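Long-range contacts in putative rubredoxin reductase (Rhodopseudomonas palustris, PDB 3FG2), which probably passes electrons from NADH through its bound FAD to a ferredoxin, serving the cytochrome P450 CYP199A2 system: residues Met79-Arg84 / Ile245-Leu251; Ile273-Ala277 / Arg289-Val293. One frame throughout, in Å; residues are numbered along the deposited sequence.

Interaction 1: residues Met79-Arg84 / Ile245-Leu251; sequences MVSIDR and IAAAAGL. With FAD (flavin-adenine dinucleotide), chain B.
Ile245 shows how few side chains it takes to hold a helix end against an edge strand: its CG2 lies 3.7 Å from Met79 SD and 3.9 Å from Ile82 CG1, both isoleucines taking the mt rotamer. One helical turn on, Ala249 CB sits 4.1 Å from Ile82 CB. The register pairs Ser81 with Ile245 and Ile82 with Ala249, each with CA atoms 6.0 Å apart. Residues 79-83 are extended, with a classic beta bulge at Val80 and Ser81, which both face Leu90; Val80, at phi/psi -125/-21, carries the distortion. Residues 245-248 are helical and close in a Schellman motif, Leu251 N to Ala246 O and Gly250 N to Ala247 O both 3.0 Å, with Gly250 at positive phi. At the FAD end Met79 N donates to FAD N1A and FAD N6A donates to Met79 O, each at 3.1 Å, a base-like recognition that Ile245 CD1 borders at 3.5 Å from FAD N6A. At the other end Arg84, chi1 m, chi2 t and chi3 p, gives its NH1 to Ala249 O (3.0 Å, 169°), while Leu251 CD2 covers one guanidinium face, 3.4 Å from Arg84 CZ; Arg84 NE is salt-bridged to Asp267. Met79 and Ile82 also rest on Leu89 of strand 88-91. In the parallel sheet, Met79 and Ala246 touch Leu104 and Ile82 touches Leu102, so strand and helix end pack together against strand 101-104.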
# COMPACT_ATOMS: atom_id res chain seq x y z
N MET A 79 7.33 8.28 -18.26
CA MET A 79 8.74 8.10 -18.59
C MET A 79 8.91 6.68 -19.09
O MET A 79 8.26 5.76 -18.59
CB MET A 79 9.66 8.35 -17.38
CG MET A 79 9.76 7.22 -16.36
SD MET A 79 11.48 6.96 -15.73
CE MET A 79 11.64 8.24 -14.64
N VAL A 80 9.76 6.50 -20.10
CA VAL A 80 10.00 5.19 -20.67
C VAL A 80 11.48 4.82 -20.66
O VAL A 80 11.83 3.64 -20.74
CB VAL A 80 9.50 5.13 -22.13
CG1 VAL A 80 7.99 5.31 -22.17
CG2 VAL A 80 10.18 6.22 -22.94
N SER A 81 12.34 5.83 -20.56
CA SER A 81 13.78 5.61 -20.57
C SER A 81 14.52 6.69 -19.79
O SER A 81 14.04 7.81 -19.64
CB SER A 81 14.29 5.58 -22.01
OG SER A 81 15.70 5.47 -22.05
N ILE A 82 15.71 6.35 -19.31
CA ILE A 82 16.53 7.30 -18.56
C ILE A 82 17.96 7.37 -19.10
O ILE A 82 18.67 6.36 -19.12
CB ILE A 82 16.60 6.93 -17.07
CG1 ILE A 82 15.20 6.93 -16.47
CG2 ILE A 82 17.50 7.92 -16.35
CD1 ILE A 82 15.17 6.44 -15.04
N ASP A 83 18.37 8.57 -19.52
CA ASP A 83 19.73 8.77 -20.03
C ASP A 83 20.55 9.35 -18.89
O ASP A 83 20.66 10.57 -18.77
CB ASP A 83 19.73 9.74 -21.21
CG ASP A 83 21.10 9.87 -21.87
OD1 ASP A 83 22.11 9.46 -21.25
OD2 ASP A 83 21.16 10.38 -23.01
N ARG A 84 21.10 8.48 -18.06
CA ARG A 84 21.88 8.92 -16.92
C ARG A 84 23.06 9.80 -17.32
O ARG A 84 23.29 10.84 -16.72
CB ARG A 84 22.38 7.72 -16.13
CG ARG A 84 21.28 6.92 -15.46
CD ARG A 84 21.82 5.60 -14.93
NE ARG A 84 22.88 5.79 -13.95
CZ ARG A 84 23.69 4.82 -13.54
NH1 ARG A 84 23.55 3.59 -14.03
NH2 ARG A 84 24.63 5.08 -12.64
N ILE A 245 12.35 0.22 -15.88
CA ILE A 245 13.05 1.35 -16.47
C ILE A 245 14.37 1.69 -15.77
O ILE A 245 15.39 1.91 -16.43
CB ILE A 245 12.15 2.59 -16.50
CG1 ILE A 245 10.95 2.31 -17.40
CG2 ILE A 245 12.93 3.79 -17.01
CD1 ILE A 245 9.89 3.40 -17.39
N ALA A 246 14.36 1.72 -14.44
CA ALA A 246 15.56 2.02 -13.68
C ALA A 246 16.64 0.96 -13.90
O ALA A 246 17.83 1.26 -13.98
CB ALA A 246 15.22 2.12 -12.20
N ALA A 247 16.21 -0.30 -13.98
CA ALA A 247 17.12 -1.42 -14.19
C ALA A 247 17.68 -1.35 -15.61
O ALA A 247 18.82 -1.72 -15.86
CB ALA A 247 16.39 -2.74 -13.98
N ALA A 248 16.85 -0.87 -16.53
CA ALA A 248 17.25 -0.74 -17.92
C ALA A 248 18.38 0.28 -18.02
O ALA A 248 19.21 0.22 -18.93
CB ALA A 248 16.05 -0.31 -18.76
N ALA A 249 18.41 1.22 -17.08
CA ALA A 249 19.44 2.26 -17.08
C ALA A 249 20.66 1.83 -16.28
O ALA A 249 21.53 2.64 -15.98
CB ALA A 249 18.87 3.56 -16.53
N GLY A 250 20.72 0.55 -15.91
CA GLY A 250 21.86 0.07 -15.16
C GLY A 250 21.81 0.26 -13.66
O GLY A 250 22.74 -0.14 -12.95
N LEU A 251 20.74 0.88 -13.16
CA LEU A 251 20.61 1.10 -11.71
C LEU A 251 20.28 -0.23 -11.04
O LEU A 251 19.41 -0.98 -11.50
CB LEU A 251 19.52 2.12 -11.42
CG LEU A 251 19.77 3.53 -11.97
CD1 LEU A 251 18.61 4.45 -11.59
CD2 LEU A 251 21.09 4.07 -11.42
PA FAD B . 1.50 5.05 -6.00
O1A FAD B . 1.10 3.72 -6.55
O2A FAD B . 0.62 5.80 -5.30
O5B FAD B . 1.68 5.83 -7.31
C5B FAD B . 2.57 5.44 -8.40
C4B FAD B . 2.16 6.35 -9.58
O4B FAD B . 3.28 6.34 -10.54
C3B FAD B . 0.93 5.90 -10.38
O3B FAD B . -0.02 6.88 -10.65
C2B FAD B . 1.55 5.22 -11.56
O2B FAD B . 0.69 5.07 -12.64
C1B FAD B . 2.68 6.16 -11.86
N9A FAD B . 3.79 5.65 -12.67
C8A FAD B . 4.32 4.39 -12.64
N7A FAD B . 5.32 4.23 -13.50
C5A FAD B . 5.45 5.44 -14.12
C6A FAD B . 6.38 5.91 -15.17
N6A FAD B . 7.31 5.16 -15.73
N1A FAD B . 6.21 7.22 -15.55
C2A FAD B . 5.25 8.04 -14.99
N3A FAD B . 4.37 7.69 -14.03
C4A FAD B . 4.51 6.37 -13.62
N1 FAD B . -1.72 2.34 2.57
C2 FAD B . -2.02 2.68 3.82
O2 FAD B . -1.18 3.02 4.59
N3 FAD B . -3.37 2.66 4.32
C4 FAD B . -4.43 2.29 3.51
O4 FAD B . -5.56 2.29 3.96
C4X FAD B . -4.12 1.92 2.13
N5 FAD B . -5.11 1.55 1.29
C5X FAD B . -4.78 1.22 -0.01
C6 FAD B . -5.85 0.85 -0.89
C7 FAD B . -5.61 0.51 -2.20
C7M FAD B . -6.78 0.13 -3.09
C8 FAD B . -4.24 0.51 -2.73
C8M FAD B . -3.92 0.15 -4.16
C9 FAD B . -3.18 0.87 -1.87
C9A FAD B . -3.44 1.22 -0.52
N10 FAD B . -2.39 1.62 0.41
C10 FAD B . -2.70 1.96 1.70
C1' FAD B . -1.00 1.64 -0.10
C2' FAD B . -0.64 3.06 -0.64
O2' FAD B . -1.60 3.41 -1.61
C3' FAD B . 0.75 2.99 -1.23
O3' FAD B . 1.69 2.65 -0.21
C4' FAD B . 1.12 4.33 -1.83
O4' FAD B . 0.18 4.70 -2.87
C5' FAD B . 2.51 4.23 -2.41
O5' FAD B . 2.84 5.63 -3.07
P FAD B . 3.68 5.68 -4.31
O1P FAD B . 3.77 7.21 -4.57
O2P FAD B . 4.91 5.03 -4.21
O3P FAD B . 2.98 5.03 -5.43

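Interaction 2: residues Ile273-Ala277 / Arg289-Val293. With FAD (flavin-adenine dinucleotide), chain B.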
# COMPACT_ATOMS: atom_id res chain seq x y z
N ILE A 273 11.72 6.70 -4.14
CA ILE A 273 10.90 6.78 -2.93
C ILE A 273 9.56 6.06 -3.10
O ILE A 273 9.06 5.89 -4.22
CB ILE A 273 10.59 8.25 -2.57
CG1 ILE A 273 9.88 8.93 -3.74
CG2 ILE A 273 11.86 8.99 -2.21
CD1 ILE A 273 9.41 10.32 -3.45
N GLY A 274 8.98 5.65 -1.97
CA GLY A 274 7.69 4.99 -2.00
C GLY A 274 7.70 3.49 -2.21
O GLY A 274 8.68 2.81 -1.92
N ASP A 275 6.60 2.97 -2.71
CA ASP A 275 6.47 1.55 -2.95
C ASP A 275 7.56 0.97 -3.84
O ASP A 275 7.92 -0.20 -3.70
CB ASP A 275 5.10 1.25 -3.57
CG ASP A 275 3.97 1.28 -2.56
OD1 ASP A 275 4.19 1.72 -1.41
OD2 ASP A 275 2.86 0.85 -2.92
N CYS A 276 8.11 1.78 -4.74
CA CYS A 276 9.14 1.29 -5.66
C CYS A 276 10.53 1.19 -5.08
O CYS A 276 11.42 0.57 -5.68
CB CYS A 276 9.19 2.17 -6.92
SG CYS A 276 10.12 3.74 -6.73
N ALA A 277 10.74 1.78 -3.90
CA ALA A 277 12.06 1.79 -3.28
C ALA A 277 12.41 0.70 -2.27
O ALA A 277 11.64 0.40 -1.35
CB ALA A 277 12.30 3.17 -2.66
N ARG A 289 11.37 -2.88 1.56
CA ARG A 289 10.45 -2.11 0.73
C ARG A 289 9.17 -2.05 1.54
O ARG A 289 8.71 -3.08 2.03
CB ARG A 289 10.19 -2.81 -0.61
CG ARG A 289 9.38 -1.97 -1.60
CD ARG A 289 9.12 -2.71 -2.90
NE ARG A 289 8.14 -3.78 -2.73
CZ ARG A 289 6.82 -3.60 -2.74
NH1 ARG A 289 6.31 -2.39 -2.93
NH2 ARG A 289 6.00 -4.64 -2.56
N VAL A 290 8.59 -0.87 1.72
CA VAL A 290 7.37 -0.78 2.50
C VAL A 290 6.24 -0.16 1.69
O VAL A 290 6.43 0.85 1.03
CB VAL A 290 7.59 0.06 3.77
CG1 VAL A 290 6.28 0.23 4.53
CG2 VAL A 290 8.62 -0.63 4.66
N GLU A 291 5.06 -0.79 1.75
CA GLU A 291 3.89 -0.31 1.03
C GLU A 291 2.91 0.36 1.97
O GLU A 291 2.05 -0.30 2.54
CB GLU A 291 3.14 -1.45 0.35
CG GLU A 291 3.93 -2.33 -0.59
CD GLU A 291 3.06 -3.43 -1.21
OE1 GLU A 291 3.64 -4.44 -1.67
OE2 GLU A 291 1.82 -3.28 -1.24
N SER A 292 3.02 1.67 2.13
CA SER A 292 2.10 2.39 2.99
C SER A 292 2.18 3.88 2.70
O SER A 292 3.19 4.37 2.21
CB SER A 292 2.42 2.12 4.47
OG SER A 292 3.62 2.75 4.86
N VAL A 293 1.10 4.59 3.00
CA VAL A 293 1.06 6.03 2.78
C VAL A 293 2.12 6.68 3.64
O VAL A 293 2.78 7.63 3.23
CB VAL A 293 -0.32 6.59 3.15
CG1 VAL A 293 -0.29 8.10 3.14
CG2 VAL A 293 -1.37 6.06 2.19
PA FAD B . 1.50 5.05 -6.00
O1A FAD B . 1.10 3.72 -6.55
O2A FAD B . 0.62 5.80 -5.30
O5B FAD B . 1.68 5.83 -7.31
C5B FAD B . 2.57 5.44 -8.40
C4B FAD B . 2.16 6.35 -9.58
O4B FAD B . 3.28 6.34 -10.54
C3B FAD B . 0.93 5.90 -10.38
O3B FAD B . -0.02 6.88 -10.65
C2B FAD B . 1.55 5.22 -11.56
O2B FAD B . 0.69 5.07 -12.64
C1B FAD B . 2.68 6.16 -11.86
N9A FAD B . 3.79 5.65 -12.67
C8A FAD B . 4.32 4.39 -12.64
N7A FAD B . 5.32 4.23 -13.50
C5A FAD B . 5.45 5.44 -14.12
C6A FAD B . 6.38 5.91 -15.17
N6A FAD B . 7.31 5.16 -15.73
N1A FAD B . 6.21 7.22 -15.55
C2A FAD B . 5.25 8.04 -14.99
N3A FAD B . 4.37 7.69 -14.03
C4A FAD B . 4.51 6.37 -13.62
N1 FAD B . -1.72 2.34 2.57
C2 FAD B . -2.02 2.68 3.82
O2 FAD B . -1.18 3.02 4.59
N3 FAD B . -3.37 2.66 4.32
C4 FAD B . -4.43 2.29 3.51
O4 FAD B . -5.56 2.29 3.96
C4X FAD B . -4.12 1.92 2.13
N5 FAD B . -5.11 1.55 1.29
C5X FAD B . -4.78 1.22 -0.01
C6 FAD B . -5.85 0.85 -0.89
C7 FAD B . -5.61 0.51 -2.20
C7M FAD B . -6.78 0.13 -3.09
C8 FAD B . -4.24 0.51 -2.73
C8M FAD B . -3.92 0.15 -4.16
C9 FAD B . -3.18 0.87 -1.87
C9A FAD B . -3.44 1.22 -0.52
N10 FAD B . -2.39 1.62 0.41
C10 FAD B . -2.70 1.96 1.70
C1' FAD B . -1.00 1.64 -0.10
C2' FAD B . -0.64 3.06 -0.64
O2' FAD B . -1.60 3.41 -1.61
C3' FAD B . 0.75 2.99 -1.23
O3' FAD B . 1.69 2.65 -0.21
C4' FAD B . 1.12 4.33 -1.83
O4' FAD B . 0.18 4.70 -2.87
C5' FAD B . 2.51 4.23 -2.41
O5' FAD B . 2.84 5.63 -3.07
P FAD B . 3.68 5.68 -4.31
O1P FAD B . 3.77 7.21 -4.57
O2P FAD B . 4.91 5.03 -4.21
O3P FAD B . 2.98 5.03 -5.43
O HOH W 1 9.70 1.47 0.55
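Two loops without regular structure can shape a cofactor site when a few side chains fix their spacing, and here Asp275 and Arg289 do most of that work. Asp275 has chi1 m and a nearly flat chi2 of 11°, which carries OD1 forward to accept a hydrogen bond from the ribityl O3' of FAD at 2.9 Å; the same atom lies 3.2 Å from Glu291 CA. The backbone N of Asp275 meanwhile donates to FAD O2P (3.1 Å). Arg289 extends through chi1 and chi2, both t, then bends at chi3 p. The bend brings the edge of the guanidinium to the 273-277 loop, where NH1 donates to Asp275 O at 2.8 Å, although the position of that oxygen is less certain, and NH2 forms a salt bridge with Glu291 OE1 at 2.5 Å. Glu291, with chi1 m and chi2 t, thus reaches back to its own loop. Ser292, chi1 p, turns its OG to Asn295 N as the N-cap of helix 293-306, whose first residue, Val293, gives its N to flavin O2 (3.2 Å). Gly274 has positive phi and packs under the pyrophosphate: an ideal CB would stand 2.3 Å from FAD O2P. Farther along, Ala277 O takes a CA-H...O contact from Arg289 CA (3.5 Å), and water 1 links that oxygen (2.9 Å) to Val290 N (2.8 Å). The acids come close, Asp275 OD2 and Glu291 OE2 being 4.6 Å apart, so the Arg289 charge beside Glu291 should ease the repulsion. The chemistry thus implies recognition of FAD by backbone amides at phosphate and flavin, with a carboxylate for the ribityl hydroxyl between them.

From the N terminus, the chain builds strands 4-7, 29-32 and 72-75 before strand 79-83, completes the small antiparallel sheet, adds strand 101-104 and crosses a second parallel-sheet unit, consistent with this family's NADH-binding domain, before helix 244-248 returns; interaction 1 therefore closes a loop of 160 residues, joining two passages of the FAD-binding domain. Interaction 2 opens only afterwards and spans just 11 residues, the hairpin-like excursion of strands 277-281 and 286-288 between the end of strand 270-272 and the start of helix 293-306. The two are in series, neither nested nor crossed, with centres about 19 Å apart. FAD connects them: interaction 1 meets its adenine, interaction 2 its pyrophosphate, ribityl chain and flavin.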